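Local structure of endoglucanase family 5 (Clostridium acetobutylicum ATCC 824, 6PZ7) at residues Val300-Gly305 and Asp312-Leu317; Ser272-Asn277 and Ser307-Asp312; Ile107-Asn112 and Asn168-Thr173; Phe141-Glu146 and Thr173-Ile178. The protein probably hydrolyses internal beta-1,4-glucosidic linkages in cellulose and related plant polysaccharides, as a broad-specificity endoglucanase of glycoside hydrolase subfamily GH5_4. One frame throughout, in Å; residues are numbered along the deposited sequence. Where two conformers were deposited one is given.

Interaction 1: Val300-Gly305 and Asp312-Leu317; sequences VWWDNG and DNYGIL
D303 holds the backbone at I316 and L317 through a single carboxylate oxygen. Its CG stands anti to the backbone N (chi1 -174°), and OD2 accepts from I316 N at 2.9 Å and from L317 N at 3.2 Å. The donors arrive differently: L317 N uses the syn lone pair of OD2, whereas I316 N sits above the carboxylate plane. W20 supplies its indole NE1 to the same oxygen, so three N-H groups converge on it. The other oxygen, OD1, accepts from G305 N two residues on, which makes an Asx turn; a water bonded to OD1 also donates to L317 O. D303 lies toward the end of the eighth strand of the (beta/alpha)8 barrel, 298-303, and its carboxylate ties that strand to the loop after it, which runs across the strand end, the two end-to-end directions 91° apart. W301 meets that loop with both rim and face. Its NE1 donates in the ring plane to Y314 O at 3.1 Å, while I316 CD1 lies over the five-membered ring, 3.9 Å from the centroid, in a CH-pi contact. L329 and I333 of helix 327-334 pack on both side chains. W302 turns its edge toward the face of Y314 in an offset edge-to-face pair, the planes at 78° and the centroids 5.4 Å apart. N304 uses both ends of its amide: ND2 donates to D312 O at 2.9 Å, nearly in the amide plane, and OD1 takes a weak bond from Y314 N at 3.3 Å; the same oxygen also accepts from K306 N.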
loop_
_atom_site.group_PDB
_atom_site.type_symbol
_atom_site.label_atom_id
_atom_site.label_comp_id
_atom_site.label_asym_id
_atom_site.label_seq_id
_atom_site.Cartn_x
_atom_site.Cartn_y
_atom_site.Cartn_z
ATOM N N VAL A 300 -5.755 -4.755 -2.137
ATOM C CA VAL A 300 -5.091 -5.164 -0.892
ATOM C C VAL A 300 -5.868 -4.545 0.277
ATOM O O VAL A 300 -5.924 -3.321 0.413
ATOM C CB VAL A 300 -3.630 -4.721 -0.864
ATOM C CG1 VAL A 300 -2.917 -5.298 0.363
ATOM C CG2 VAL A 300 -2.887 -5.106 -2.142
ATOM N N TRP A 301 -6.503 -5.390 1.097
ATOM C CA TRP A 301 -7.323 -4.934 2.220
ATOM C C TRP A 301 -6.480 -4.317 3.320
ATOM O O TRP A 301 -5.447 -4.881 3.694
ATOM C CB TRP A 301 -8.092 -6.142 2.797
ATOM C CG TRP A 301 -9.025 -5.760 3.926
ATOM C CD1 TRP A 301 -8.714 -5.666 5.233
ATOM C CD2 TRP A 301 -10.402 -5.400 3.814
ATOM N NE1 TRP A 301 -9.799 -5.250 5.957
ATOM C CE2 TRP A 301 -10.853 -5.100 5.104
ATOM C CE3 TRP A 301 -11.319 -5.330 2.749
ATOM C CZ2 TRP A 301 -12.166 -4.743 5.357
ATOM C CZ3 TRP A 301 -12.620 -4.996 3.014
ATOM C CH2 TRP A 301 -13.022 -4.692 4.302
ATOM N N TRP A 302 -6.898 -3.173 3.846
ATOM C CA TRP A 302 -6.242 -2.555 4.999
ATOM C C TRP A 302 -6.753 -3.163 6.310
ATOM O O TRP A 302 -7.906 -2.992 6.673
ATOM C CB TRP A 302 -6.480 -1.044 5.016
ATOM C CG TRP A 302 -5.787 -0.373 6.180
ATOM C CD1 TRP A 302 -6.382 0.100 7.320
ATOM C CD2 TRP A 302 -4.383 -0.196 6.345
ATOM N NE1 TRP A 302 -5.422 0.568 8.179
ATOM C CE2 TRP A 302 -4.187 0.400 7.611
ATOM C CE3 TRP A 302 -3.269 -0.488 5.561
ATOM C CZ2 TRP A 302 -2.912 0.738 8.093
ATOM C CZ3 TRP A 302 -1.999 -0.146 6.040
ATOM C CH2 TRP A 302 -1.847 0.467 7.293
ATOM N N ASP A 303 -5.875 -3.849 7.030
ATOM C CA ASP A 303 -6.174 -4.490 8.306
ATOM C C ASP A 303 -5.246 -3.868 9.344
ATOM O O ASP A 303 -4.031 -4.086 9.326
ATOM C CB ASP A 303 -6.024 -6.015 8.237
ATOM C CG ASP A 303 -6.474 -6.688 9.494
ATOM O OD1 ASP A 303 -6.145 -6.167 10.577
ATOM O OD2 ASP A 303 -7.156 -7.728 9.404
ATOM N N ASN A 304 -5.795 -3.122 10.288
ATOM C CA ASN A 304 -5.013 -2.483 11.353
ATOM C C ASN A 304 -5.135 -3.182 12.693
ATOM O O ASN A 304 -4.661 -2.660 13.704
ATOM C CB ASN A 304 -5.319 -0.991 11.441
ATOM C CG ASN A 304 -6.765 -0.697 11.787
ATOM O OD1 ASN A 304 -7.590 -1.601 11.974
ATOM N ND2 ASN A 304 -7.074 0.580 11.830
ATOM N N GLY A 305 -5.777 -4.341 12.742
ATOM C CA GLY A 305 -5.880 -5.077 13.992
ATOM C C GLY A 305 -6.979 -4.596 14.911
ATOM O O GLY A 305 -7.036 -5.043 16.076
ATOM N N ASP A 312 -12.273 3.792 12.537
ATOM C CA ASP A 312 -10.935 3.245 12.311
ATOM C C ASP A 312 -10.823 1.755 12.597
ATOM O O ASP A 312 -9.698 1.242 12.727
ATOM C CB ASP A 312 -9.863 4.041 13.095
ATOM C CG ASP A 312 -8.468 3.854 12.557
ATOM O OD1 ASP A 312 -8.314 3.870 11.336
ATOM O OD2 ASP A 312 -7.551 3.684 13.366
ATOM N N ASN A 313 -11.921 1.015 12.690
ATOM C CA ASN A 313 -11.838 -0.422 12.988
ATOM C C ASN A 313 -11.933 -1.206 11.681
ATOM O O ASN A 313 -12.997 -1.660 11.275
ATOM C CB ASN A 313 -12.946 -0.838 13.949
ATOM C CG ASN A 313 -12.664 -0.426 15.385
ATOM O OD1 ASN A 313 -11.943 -1.117 16.100
ATOM N ND2 ASN A 313 -13.294 0.665 15.831
ATOM N N TYR A 314 -10.780 -1.363 11.009
ATOM C CA TYR A 314 -10.649 -2.057 9.735
ATOM C C TYR A 314 -10.206 -3.511 9.870
ATOM O O TYR A 314 -10.148 -4.236 8.846
ATOM C CB TYR A 314 -9.612 -1.317 8.839
ATOM C CG TYR A 314 -10.055 0.031 8.349
ATOM C CD1 TYR A 314 -10.865 0.134 7.242
ATOM C CD2 TYR A 314 -9.618 1.199 8.958
ATOM C CE1 TYR A 314 -11.269 1.362 6.767
ATOM C CE2 TYR A 314 -9.989 2.447 8.465
ATOM C CZ TYR A 314 -10.831 2.496 7.382
ATOM O OH TYR A 314 -11.262 3.716 6.845
ATOM N N GLY A 315 -9.866 -3.964 11.068
ATOM C CA GLY A 315 -9.323 -5.302 11.231
ATOM C C GLY A 315 -10.340 -6.381 10.941
ATOM O O GLY A 315 -11.489 -6.302 11.367
ATOM N N ILE A 316 -9.886 -7.447 10.299
ATOM C CA ILE A 316 -10.724 -8.604 10.023
ATOM C C ILE A 316 -10.150 -9.896 10.594
ATOM O O ILE A 316 -10.912 -10.864 10.761
ATOM C CB ILE A 316 -11.079 -8.730 8.511
ATOM C CG1 ILE A 316 -9.834 -8.868 7.657
ATOM C CG2 ILE A 316 -11.904 -7.500 8.083
ATOM C CD1 ILE A 316 -10.100 -9.060 6.144
ATOM N N LEU A 317 -8.850 -9.936 10.902
ATOM C CA LEU A 317 -8.206 -11.038 11.612
ATOM C C LEU A 317 -7.989 -10.623 13.066
ATOM O O LEU A 317 -7.476 -9.515 13.319
ATOM C CB LEU A 317 -6.855 -11.347 10.970
ATOM C CG LEU A 317 -6.013 -12.437 11.639
ATOM C CD1 LEU A 317 -6.690 -13.776 11.587
ATOM C CD2 LEU A 317 -4.645 -12.518 11.006
HETATM O O HOH W 1 -5.434 -8.056 12.270
#

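Interaction 2: Ser272-Asn277 and Ser307-Asp312; sequences SINKNN and SAVGDD
Two flat carboxamides, those of N274 and N276, meet the loop 307-312. The N274 amide offers its nitrogen edge: ND2 donates to S307 O at 3.1 Å and, weakly, to A308 O at 3.2 Å. These carbonyls straddle the amide plane, S307 O on one side and A308 O on the other, so one nitrogen is shared between consecutive peptides. CG of N274 is anti to the backbone N (chi1 179°), which extends the group toward the loop. At N276 it is V309 CG2 that approaches, coming obliquely to the OD1 and ND2 end of the amide, 3.5 Å from OD1, with the two side chains crossing at about a right angle. Behind these groups the backbone adds a straighter bond, G310 N to N274 O at 2.8 Å, met nearly along the C=O axis, and V309 CA makes a CA-H...O contact with the same oxygen. The positive phi of G310 suits glycine, since a CB there would press on the preceding carbonyl. I273 fills the inner side, its CD1 lying 3.7 Å from G310 O and its CG2 facing D312 N, with Y314 packing on it as well. The contact thus joins the loops that follow the seventh and eighth barrel strands, near the surface. N274 OD1 accepts from N276 N at 2.8 Å in an Asx turn, and this fixes the flip of the amide. With OD1 used by N276 N, the amide is oriented so that ND2 points to the other loop, and the contact relies on directional bonds between neutral groups, not on a salt bridge between the two segments.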
loop_
_atom_site.group_PDB
_atom_site.type_symbol
_atom_site.label_atom_id
_atom_site.label_comp_id
_atom_site.label_asym_id
_atom_site.label_seq_id
_atom_site.Cartn_x
_atom_site.Cartn_y
_atom_site.Cartn_z
ATOM N N SER A 272 -13.329 -1.260 4.697
ATOM C CA SER A 272 -14.435 -0.584 5.383
ATOM C C SER A 272 -14.316 -0.827 6.868
ATOM O O SER A 272 -13.779 -1.856 7.298
ATOM C CB SER A 272 -15.786 -1.105 4.859
ATOM O OG SER A 272 -15.922 -2.516 5.116
ATOM N N ILE A 273 -14.856 0.114 7.660
ATOM C CA ILE A 273 -14.869 -0.035 9.105
ATOM C C ILE A 273 -16.077 -0.856 9.555
ATOM O O ILE A 273 -17.098 -0.982 8.867
ATOM C CB ILE A 273 -14.812 1.337 9.818
ATOM C CG1 ILE A 273 -16.039 2.203 9.512
ATOM C CG2 ILE A 273 -13.498 2.023 9.435
ATOM C CD1 ILE A 273 -16.131 3.480 10.360
ATOM N N ASN A 274 -15.954 -1.416 10.747
ATOM C CA ASN A 274 -17.023 -2.180 11.374
ATOM C C ASN A 274 -18.130 -1.274 11.907
ATOM O O ASN A 274 -17.960 -0.606 12.925
ATOM C CB ASN A 274 -16.417 -3.028 12.491
ATOM C CG ASN A 274 -17.462 -3.854 13.215
ATOM O OD1 ASN A 274 -18.598 -4.036 12.733
ATOM N ND2 ASN A 274 -17.093 -4.384 14.372
ATOM N N LYS A 275 -19.286 -1.311 11.266
ATOM C CA LYS A 275 -20.502 -0.658 11.731
ATOM C C LYS A 275 -21.568 -1.706 12.040
ATOM O O LYS A 275 -22.760 -1.511 11.770
ATOM C CB LYS A 275 -21.023 0.348 10.715
ATOM C CG LYS A 275 -20.078 1.507 10.389
ATOM C CD LYS A 275 -20.618 2.355 9.225
ATOM C CE LYS A 275 -19.756 3.592 9.014
ATOM N NZ LYS A 275 -20.038 4.242 7.693
ATOM N N ASN A 276 -21.171 -2.849 12.584
ATOM C CA ASN A 276 -22.091 -3.952 12.864
ATOM C C ASN A 276 -22.888 -4.327 11.622
ATOM O O ASN A 276 -24.118 -4.513 11.667
ATOM C CB ASN A 276 -23.055 -3.618 14.017
ATOM C CG ASN A 276 -22.453 -3.808 15.367
ATOM O OD1 ASN A 276 -21.760 -4.787 15.614
ATOM N ND2 ASN A 276 -22.718 -2.867 16.268
ATOM N N ASN A 277 -22.188 -4.444 10.502
ATOM C CA ASN A 277 -22.816 -4.434 9.184
ATOM C C ASN A 277 -22.060 -5.353 8.234
ATOM O O ASN A 277 -21.800 -5.005 7.080
ATOM C CB ASN A 277 -22.915 -3.009 8.624
ATOM C CG ASN A 277 -21.549 -2.375 8.422
ATOM O OD1 ASN A 277 -20.570 -2.715 9.085
ATOM N ND2 ASN A 277 -21.493 -1.392 7.535
ATOM N N SER A 307 -10.957 -4.397 15.485
ATOM C CA SER A 307 -12.206 -4.984 15.000
ATOM C C SER A 307 -13.416 -4.654 15.856
ATOM O O SER A 307 -14.469 -5.266 15.663
ATOM C CB SER A 307 -12.039 -6.489 14.825
ATOM O OG SER A 307 -11.711 -7.101 16.063
ATOM N N ALA A 308 -13.311 -3.691 16.759
ATOM C CA ALA A 308 -14.467 -3.197 17.501
ATOM C C ALA A 308 -15.342 -2.350 16.592
ATOM O O ALA A 308 -15.062 -2.186 15.414
ATOM C CB ALA A 308 -13.973 -2.378 18.688
ATOM N N VAL A 309 -16.424 -1.811 17.113
ATOM C CA VAL A 309 -17.366 -1.063 16.299
ATOM C C VAL A 309 -16.958 0.402 16.203
ATOM O O VAL A 309 -16.705 1.051 17.230
ATOM C CB VAL A 309 -18.794 -1.204 16.867
ATOM C CG1 VAL A 309 -19.748 -0.326 16.093
ATOM C CG2 VAL A 309 -19.242 -2.643 16.800
ATOM N N GLY A 310 -16.923 0.931 14.992
ATOM C CA GLY A 310 -16.836 2.364 14.775
ATOM C C GLY A 310 -15.512 2.803 14.182
ATOM O O GLY A 310 -14.820 2.060 13.491
ATOM N N ASP A 311 -15.200 4.075 14.409
ATOM C CA ASP A 311 -14.103 4.762 13.750
ATOM C C ASP A 311 -12.829 3.932 13.727
ATOM O O ASP A 311 -12.358 3.455 14.764
ATOM C CB ASP A 311 -13.850 6.084 14.477
ATOM C CG ASP A 311 -12.807 6.942 13.799
ATOM O OD1 ASP A 311 -12.881 7.126 12.582
ATOM O OD2 ASP A 311 -11.898 7.438 14.499
ATOM N N ASP A 312 -12.273 3.792 12.537
ATOM C CA ASP A 312 -10.935 3.245 12.311
ATOM C C ASP A 312 -10.823 1.755 12.597
ATOM O O ASP A 312 -9.698 1.242 12.727
ATOM C CB ASP A 312 -9.863 4.041 13.095
ATOM C CG ASP A 312 -8.468 3.854 12.557
ATOM O OD1 ASP A 312 -8.314 3.870 11.336
ATOM O OD2 ASP A 312 -7.551 3.684 13.366
#

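Interaction 3: Ile107-Asn112 and Asn168-Thr173; sequences IIPTYN and NKFNLT
Apolar contact centres on the ring of F170, which reaches from its helix into the loop 107-110. I107 CG2 comes to 3.7 Å from F170 CE2, obliquely to the ring, and the two side chains slide past each other in opposite directions. P109 covers the same corner, its CB lying 3.9 Å from F170 CE2. CG of F170 is anti to the carbonyl carbon (chi1 -71°), beside the backbone N, which sends it out from the helix toward 107-109. Carbonyl contact comes next: I108 O lies at the ring edge, 3.4 Å from F170 CZ, the C=O running alongside the rim. That oxygen also accepts from T110 N at 2.9 Å, closing an inverse gamma turn with P109 at its centre, which helps set the position of the carbonyl. The charged group is more peripheral. In one of two conformers K169 extends beyond CG and brings NZ to the edge of Y111, 3.8 Å from CE1, the side chains crossing at about a right angle. This position is not over the ring face; NZ finds its salt bridge with E114, and Y111 OH bonds to D165. Within the helix, K169 O accepts from T173 N at 2.9 Å and from T173 OG1 at 3.0 Å, the two donors approaching from opposite faces of the carbonyl plane. T110 is the N-cap of helix 111-132, its OG1 bonding to K113 N. F170 also packs on S117 and T118 of that helix, while P109 touches V166 and I167 of helix 161-180, so the loop entering one barrel helix is wedged against the next helix along the chain.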
loop_
_atom_site.group_PDB
_atom_site.type_symbol
_atom_site.label_atom_id
_atom_site.label_comp_id
_atom_site.label_asym_id
_atom_site.label_seq_id
_atom_site.Cartn_x
_atom_site.Cartn_y
_atom_site.Cartn_z
ATOM N N ILE A 107 10.002 13.329 4.220
ATOM C CA ILE A 107 9.693 13.312 2.791
ATOM C C ILE A 107 8.659 14.412 2.579
ATOM O O ILE A 107 7.497 14.219 2.925
ATOM C CB ILE A 107 9.156 11.956 2.329
ATOM C CG1 ILE A 107 10.126 10.824 2.676
ATOM C CG2 ILE A 107 8.857 11.997 0.855
ATOM C CD1 ILE A 107 9.571 9.434 2.490
ATOM N N ILE A 108 9.066 15.556 2.035
ATOM C CA ILE A 108 8.232 16.763 2.003
ATOM C C ILE A 108 8.154 17.293 0.579
ATOM O O ILE A 108 9.109 17.890 0.103
ATOM C CB ILE A 108 8.716 17.835 2.985
ATOM C CG1 ILE A 108 8.921 17.250 4.388
ATOM C CG2 ILE A 108 7.700 18.980 3.000
ATOM C CD1 ILE A 108 9.712 18.201 5.324
ATOM N N PRO A 109 7.004 17.101 -0.111
ATOM C CA PRO A 109 6.965 17.429 -1.555
ATOM C C PRO A 109 6.652 18.894 -1.836
ATOM O O PRO A 109 5.585 19.268 -2.350
ATOM C CB PRO A 109 5.893 16.472 -2.088
ATOM C CG PRO A 109 4.970 16.287 -0.936
ATOM C CD PRO A 109 5.910 16.197 0.275
ATOM N N THR A 110 7.626 19.759 -1.530
ATOM C CA THR A 110 7.620 21.158 -1.973
ATOM C C THR A 110 8.950 21.435 -2.668
ATOM O O THR A 110 9.959 20.789 -2.386
ATOM C CB THR A 110 7.429 22.164 -0.817
ATOM O OG1 THR A 110 8.577 22.084 0.033
ATOM C CG2 THR A 110 6.159 21.933 -0.067
ATOM N N TYR A 111 8.976 22.458 -3.532
ATOM C CA TYR A 111 10.234 22.833 -4.159
ATOM C C TYR A 111 11.252 23.261 -3.110
ATOM O O TYR A 111 12.456 22.953 -3.216
ATOM C CB TYR A 111 10.036 23.957 -5.176
ATOM C CG TYR A 111 9.168 23.571 -6.356
ATOM C CD1 TYR A 111 9.407 22.401 -7.095
ATOM C CD2 TYR A 111 8.084 24.357 -6.742
ATOM C CE1 TYR A 111 8.642 22.090 -8.189
ATOM C CE2 TYR A 111 7.301 24.019 -7.812
ATOM C CZ TYR A 111 7.572 22.893 -8.546
ATOM O OH TYR A 111 6.773 22.547 -9.594
ATOM N N ASN A 112 10.794 23.915 -2.057
ATOM C CA ASN A 112 11.697 24.397 -1.026
ATOM C C ASN A 112 12.370 23.239 -0.288
ATOM O O ASN A 112 13.571 23.337 0.015
ATOM C CB ASN A 112 10.900 25.260 -0.066
ATOM C CG ASN A 112 11.691 25.687 1.136
ATOM O OD1 ASN A 112 11.316 25.340 2.277
ATOM N ND2 ASN A 112 12.745 26.423 0.931
ATOM N N ASN A 168 6.822 13.307 -8.376
ATOM C CA ASN A 168 7.419 12.602 -9.501
ATOM C C ASN A 168 8.934 12.522 -9.344
ATOM O O ASN A 168 9.549 11.498 -9.663
ATOM C CB ASN A 168 7.066 13.287 -10.823
ATOM C CG ASN A 168 5.611 13.082 -11.220
ATOM O OD1 ASN A 168 5.004 12.041 -10.912
ATOM N ND2 ASN A 168 5.050 14.027 -11.921
ATOM N N LYS A 169 9.559 13.606 -8.858
ATOM C CA LYS A 169 10.996 13.602 -8.621
ATOM C C LYS A 169 11.372 12.622 -7.519
ATOM O O LYS A 169 12.369 11.903 -7.638
ATOM C CB LYS A 169 11.467 15.026 -8.279
ATOM C CG LYS A 169 11.078 16.117 -9.297
ATOM C CD LYS A 169 11.588 17.481 -8.851
ATOM C CE LYS A 169 11.068 18.614 -9.710
ATOM N NZ LYS A 169 11.607 19.943 -9.269
ATOM N N PHE A 170 10.593 12.578 -6.450
ATOM C CA PHE A 170 10.878 11.632 -5.383
ATOM C C PHE A 170 10.759 10.182 -5.861
ATOM O O PHE A 170 11.600 9.343 -5.511
ATOM C CB PHE A 170 9.916 11.827 -4.214
ATOM C CG PHE A 170 10.106 13.099 -3.396
ATOM C CD1 PHE A 170 11.246 13.882 -3.465
ATOM C CD2 PHE A 170 9.118 13.455 -2.512
ATOM C CE1 PHE A 170 11.373 15.018 -2.672
ATOM C CE2 PHE A 170 9.250 14.584 -1.708
ATOM C CZ PHE A 170 10.382 15.363 -1.791
ATOM N N ASN A 171 9.712 9.861 -6.633
ATOM C CA ASN A 171 9.572 8.505 -7.141
ATOM C C ASN A 171 10.740 8.152 -8.054
ATOM O O ASN A 171 11.236 7.018 -8.025
ATOM C CB ASN A 171 8.237 8.349 -7.880
ATOM C CG ASN A 171 7.049 8.170 -6.942
ATOM O OD1 ASN A 171 7.195 7.616 -5.839
ATOM N ND2 ASN A 171 5.862 8.564 -7.393
ATOM N N LEU A 172 11.156 9.094 -8.900
ATOM C CA LEU A 172 12.296 8.862 -9.782
ATOM C C LEU A 172 13.567 8.605 -8.988
ATOM O O LEU A 172 14.310 7.670 -9.294
ATOM C CB LEU A 172 12.503 10.067 -10.703
ATOM C CG LEU A 172 13.715 9.995 -11.619
ATOM C CD1 LEU A 172 13.656 8.812 -12.491
ATOM C CD2 LEU A 172 13.834 11.289 -12.436
ATOM N N THR A 173 13.818 9.427 -7.965
ATOM C CA THR A 173 14.978 9.248 -7.111
ATOM C C THR A 173 14.959 7.857 -6.497
ATOM O O THR A 173 15.977 7.152 -6.473
ATOM C CB THR A 173 14.964 10.296 -5.993
ATOM O OG1 THR A 173 15.104 11.617 -6.537
ATOM C CG2 THR A 173 16.094 10.054 -5.007
#

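Interaction 4: Phe141-Glu146 and Thr173-Ile178; sequences FQTLNE and TAVNTI. Unlike the reference sequence in segment 141-146: Q142 (reference Glu). With EDO (1,2-ethanediol), chain C.
CG of F141 is anti to the carbonyl carbon (chi1 -67°), and I178 sets CG1 likewise (chi1 -71°), which leaves I178 CG2 anti to its own backbone N. With these settings the two side chains slide past each other in opposite directions, and CG2 meets the edge of the phenyl ring in plane, 3.7 Å from F141 CD2. I178 CD1 follows at 3.8 Å from the same ring atom. T143 turns its methyl to the helix: CG2 lies 3.6 Å from A174 CB, where a small side chain lets the CA atoms of the two residues come within 6.0 Å. The hydroxyl of T143 bonds instead to N171. At the far end, E146 holds an ethanediol, probably from the crystallisation liquor, O1 donating to OE1 at 2.6 Å and O2 to OE2 at 2.6 Å, and H221 also bonds to OE2. This place just past the fourth strand is where GH5 enzymes carry their acid/base glutamate, consistent with such a role for E146. The contact seats helix 161-180 against strand 139-142 of the barrel wall, with T143 also touching strand 190-193 and F141 touching F132 of helix 111-132.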
loop_
_atom_site.group_PDB
_atom_site.type_symbol
_atom_site.label_atom_id
_atom_site.label_comp_id
_atom_site.label_asym_id
_atom_site.label_seq_id
_atom_site.Cartn_x
_atom_site.Cartn_y
_atom_site.Cartn_z
ATOM N N PHE A 141 9.016 -3.562 -4.149
ATOM C CA PHE A 141 9.241 -2.345 -3.386
ATOM C C PHE A 141 8.177 -1.324 -3.759
ATOM O O PHE A 141 7.864 -1.170 -4.936
ATOM C CB PHE A 141 10.631 -1.734 -3.651
ATOM C CG PHE A 141 11.809 -2.547 -3.176
ATOM C CD1 PHE A 141 11.714 -3.534 -2.233
ATOM C CD2 PHE A 141 13.047 -2.288 -3.711
ATOM C CE1 PHE A 141 12.842 -4.259 -1.843
ATOM C CE2 PHE A 141 14.164 -3.018 -3.354
ATOM C CZ PHE A 141 14.081 -3.970 -2.389
ATOM N N GLN A 142 7.659 -0.588 -2.779
ATOM C CA GLN A 142 6.736 0.518 -3.011
ATOM C C GLN A 142 7.455 1.761 -2.472
ATOM O O GLN A 142 7.802 1.832 -1.290
ATOM C CB GLN A 142 5.429 0.246 -2.299
ATOM C CG GLN A 142 4.466 1.402 -2.268
ATOM C CD GLN A 142 3.296 1.144 -1.323
ATOM O OE1 GLN A 142 3.045 1.957 -0.394
ATOM N NE2 GLN A 142 2.609 0.105 -1.517
ATOM N N THR A 143 7.720 2.723 -3.341
ATOM C CA THR A 143 8.647 3.804 -2.999
ATOM C C THR A 143 8.179 4.649 -1.831
ATOM O O THR A 143 8.975 4.986 -0.943
ATOM C CB THR A 143 8.870 4.678 -4.239
ATOM O OG1 THR A 143 7.604 5.131 -4.688
ATOM C CG2 THR A 143 9.614 3.934 -5.341
ATOM N N LEU A 144 6.893 5.010 -1.844
ATOM C CA LEU A 144 6.264 5.956 -0.947
ATOM C C LEU A 144 4.849 5.468 -0.704
ATOM O O LEU A 144 4.253 4.801 -1.558
ATOM C CB LEU A 144 6.208 7.346 -1.579
ATOM C CG LEU A 144 7.534 7.967 -2.047
ATOM C CD1 LEU A 144 7.272 9.192 -2.879
ATOM C CD2 LEU A 144 8.376 8.304 -0.833
ATOM N N ASN A 145 4.261 5.857 0.435
ATOM C CA ASN A 145 2.899 5.440 0.786
ATOM C C ASN A 145 1.870 6.452 0.277
ATOM O O ASN A 145 1.264 6.259 -0.783
ATOM C CB ASN A 145 2.811 5.265 2.307
ATOM C CG ASN A 145 1.406 5.006 2.756
ATOM O OD1 ASN A 145 0.721 4.193 2.161
ATOM N ND2 ASN A 145 0.967 5.650 3.803
ATOM N N GLU A 146 1.658 7.534 1.015
ATOM C CA GLU A 146 0.717 8.592 0.666
ATOM C C GLU A 146 1.444 9.931 0.754
ATOM O O GLU A 146 1.198 10.758 1.652
ATOM C CB GLU A 146 -0.479 8.557 1.605
ATOM C CG GLU A 146 -1.325 7.302 1.378
ATOM C CD GLU A 146 -2.550 7.203 2.218
ATOM O OE1 GLU A 146 -2.777 8.077 3.093
ATOM O OE2 GLU A 146 -3.327 6.217 2.073
ATOM N N THR A 173 13.818 9.427 -7.965
ATOM C CA THR A 173 14.978 9.248 -7.111
ATOM C C THR A 173 14.959 7.857 -6.497
ATOM O O THR A 173 15.977 7.152 -6.473
ATOM C CB THR A 173 14.964 10.296 -5.993
ATOM O OG1 THR A 173 15.104 11.617 -6.537
ATOM C CG2 THR A 173 16.094 10.054 -5.007
ATOM N N ALA A 174 13.816 7.459 -5.943
ATOM C CA ALA A 174 13.729 6.135 -5.309
ATOM C C ALA A 174 13.955 5.000 -6.306
ATOM O O ALA A 174 14.697 4.062 -6.024
ATOM C CB ALA A 174 12.400 6.012 -4.598
ATOM N N VAL A 175 13.330 5.061 -7.480
ATOM C CA VAL A 175 13.528 4.019 -8.489
ATOM C C VAL A 175 14.990 3.946 -8.904
ATOM O O VAL A 175 15.578 2.859 -8.990
ATOM C CB VAL A 175 12.606 4.228 -9.709
ATOM C CG1 VAL A 175 13.046 3.362 -10.868
ATOM C CG2 VAL A 175 11.144 3.933 -9.330
ATOM N N ASN A 176 15.612 5.100 -9.195
ATOM C CA ASN A 176 17.008 5.071 -9.619
ATOM C C ASN A 176 17.909 4.506 -8.517
ATOM O O ASN A 176 18.851 3.752 -8.783
ATOM C CB ASN A 176 17.483 6.471 -10.005
ATOM C CG ASN A 176 17.017 6.906 -11.393
ATOM O OD1 ASN A 176 16.661 6.095 -12.220
ATOM N ND2 ASN A 176 17.052 8.208 -11.632
ATOM N N THR A 177 17.653 4.895 -7.272
ATOM C CA THR A 177 18.452 4.400 -6.148
ATOM C C THR A 177 18.306 2.891 -5.999
ATOM O O THR A 177 19.293 2.172 -5.829
ATOM C CB THR A 177 18.036 5.100 -4.865
ATOM O OG1 THR A 177 18.266 6.510 -4.974
ATOM C CG2 THR A 177 18.763 4.591 -3.648
ATOM N N ILE A 178 17.075 2.388 -6.065
ATOM C CA ILE A 178 16.848 0.947 -6.012
ATOM C C ILE A 178 17.638 0.263 -7.110
ATOM O O ILE A 178 18.367 -0.723 -6.877
ATOM C CB ILE A 178 15.337 0.657 -6.114
ATOM C CG1 ILE A 178 14.615 1.079 -4.825
ATOM C CG2 ILE A 178 15.113 -0.815 -6.447
ATOM C CD1 ILE A 178 13.139 1.302 -4.980
HETATM C C1 EDO C . -5.838 7.364 4.828
HETATM O O1 EDO C . -4.417 7.383 5.046
HETATM C C2 EDO C . -6.243 6.180 3.970
HETATM O O2 EDO C . -5.872 6.399 2.608
#

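Overall arrangement
From the N terminus, interaction 3 opens first, at 107-112, and interaction 4 opens at 141-146. They close in the same order on helix 161-180, at 168-173 and 173-178, so their loops cross and share T173; N171 bonds to T143 between them. Together they tie the loop before helix 111-132 and the fourth strand to one helix. Later the scheme recurs: interaction 2 opens at 272-277, interaction 1 at 300-305, and they close at 307-312 and 312-317, crossing and sharing D312. Interaction 2 joins the loops after strands seven and eight; interaction 1 ties strand eight to its own loop. The pairs lie on opposite sides of the chain's centre; interactions 1 and 4 reach the barrel sheet.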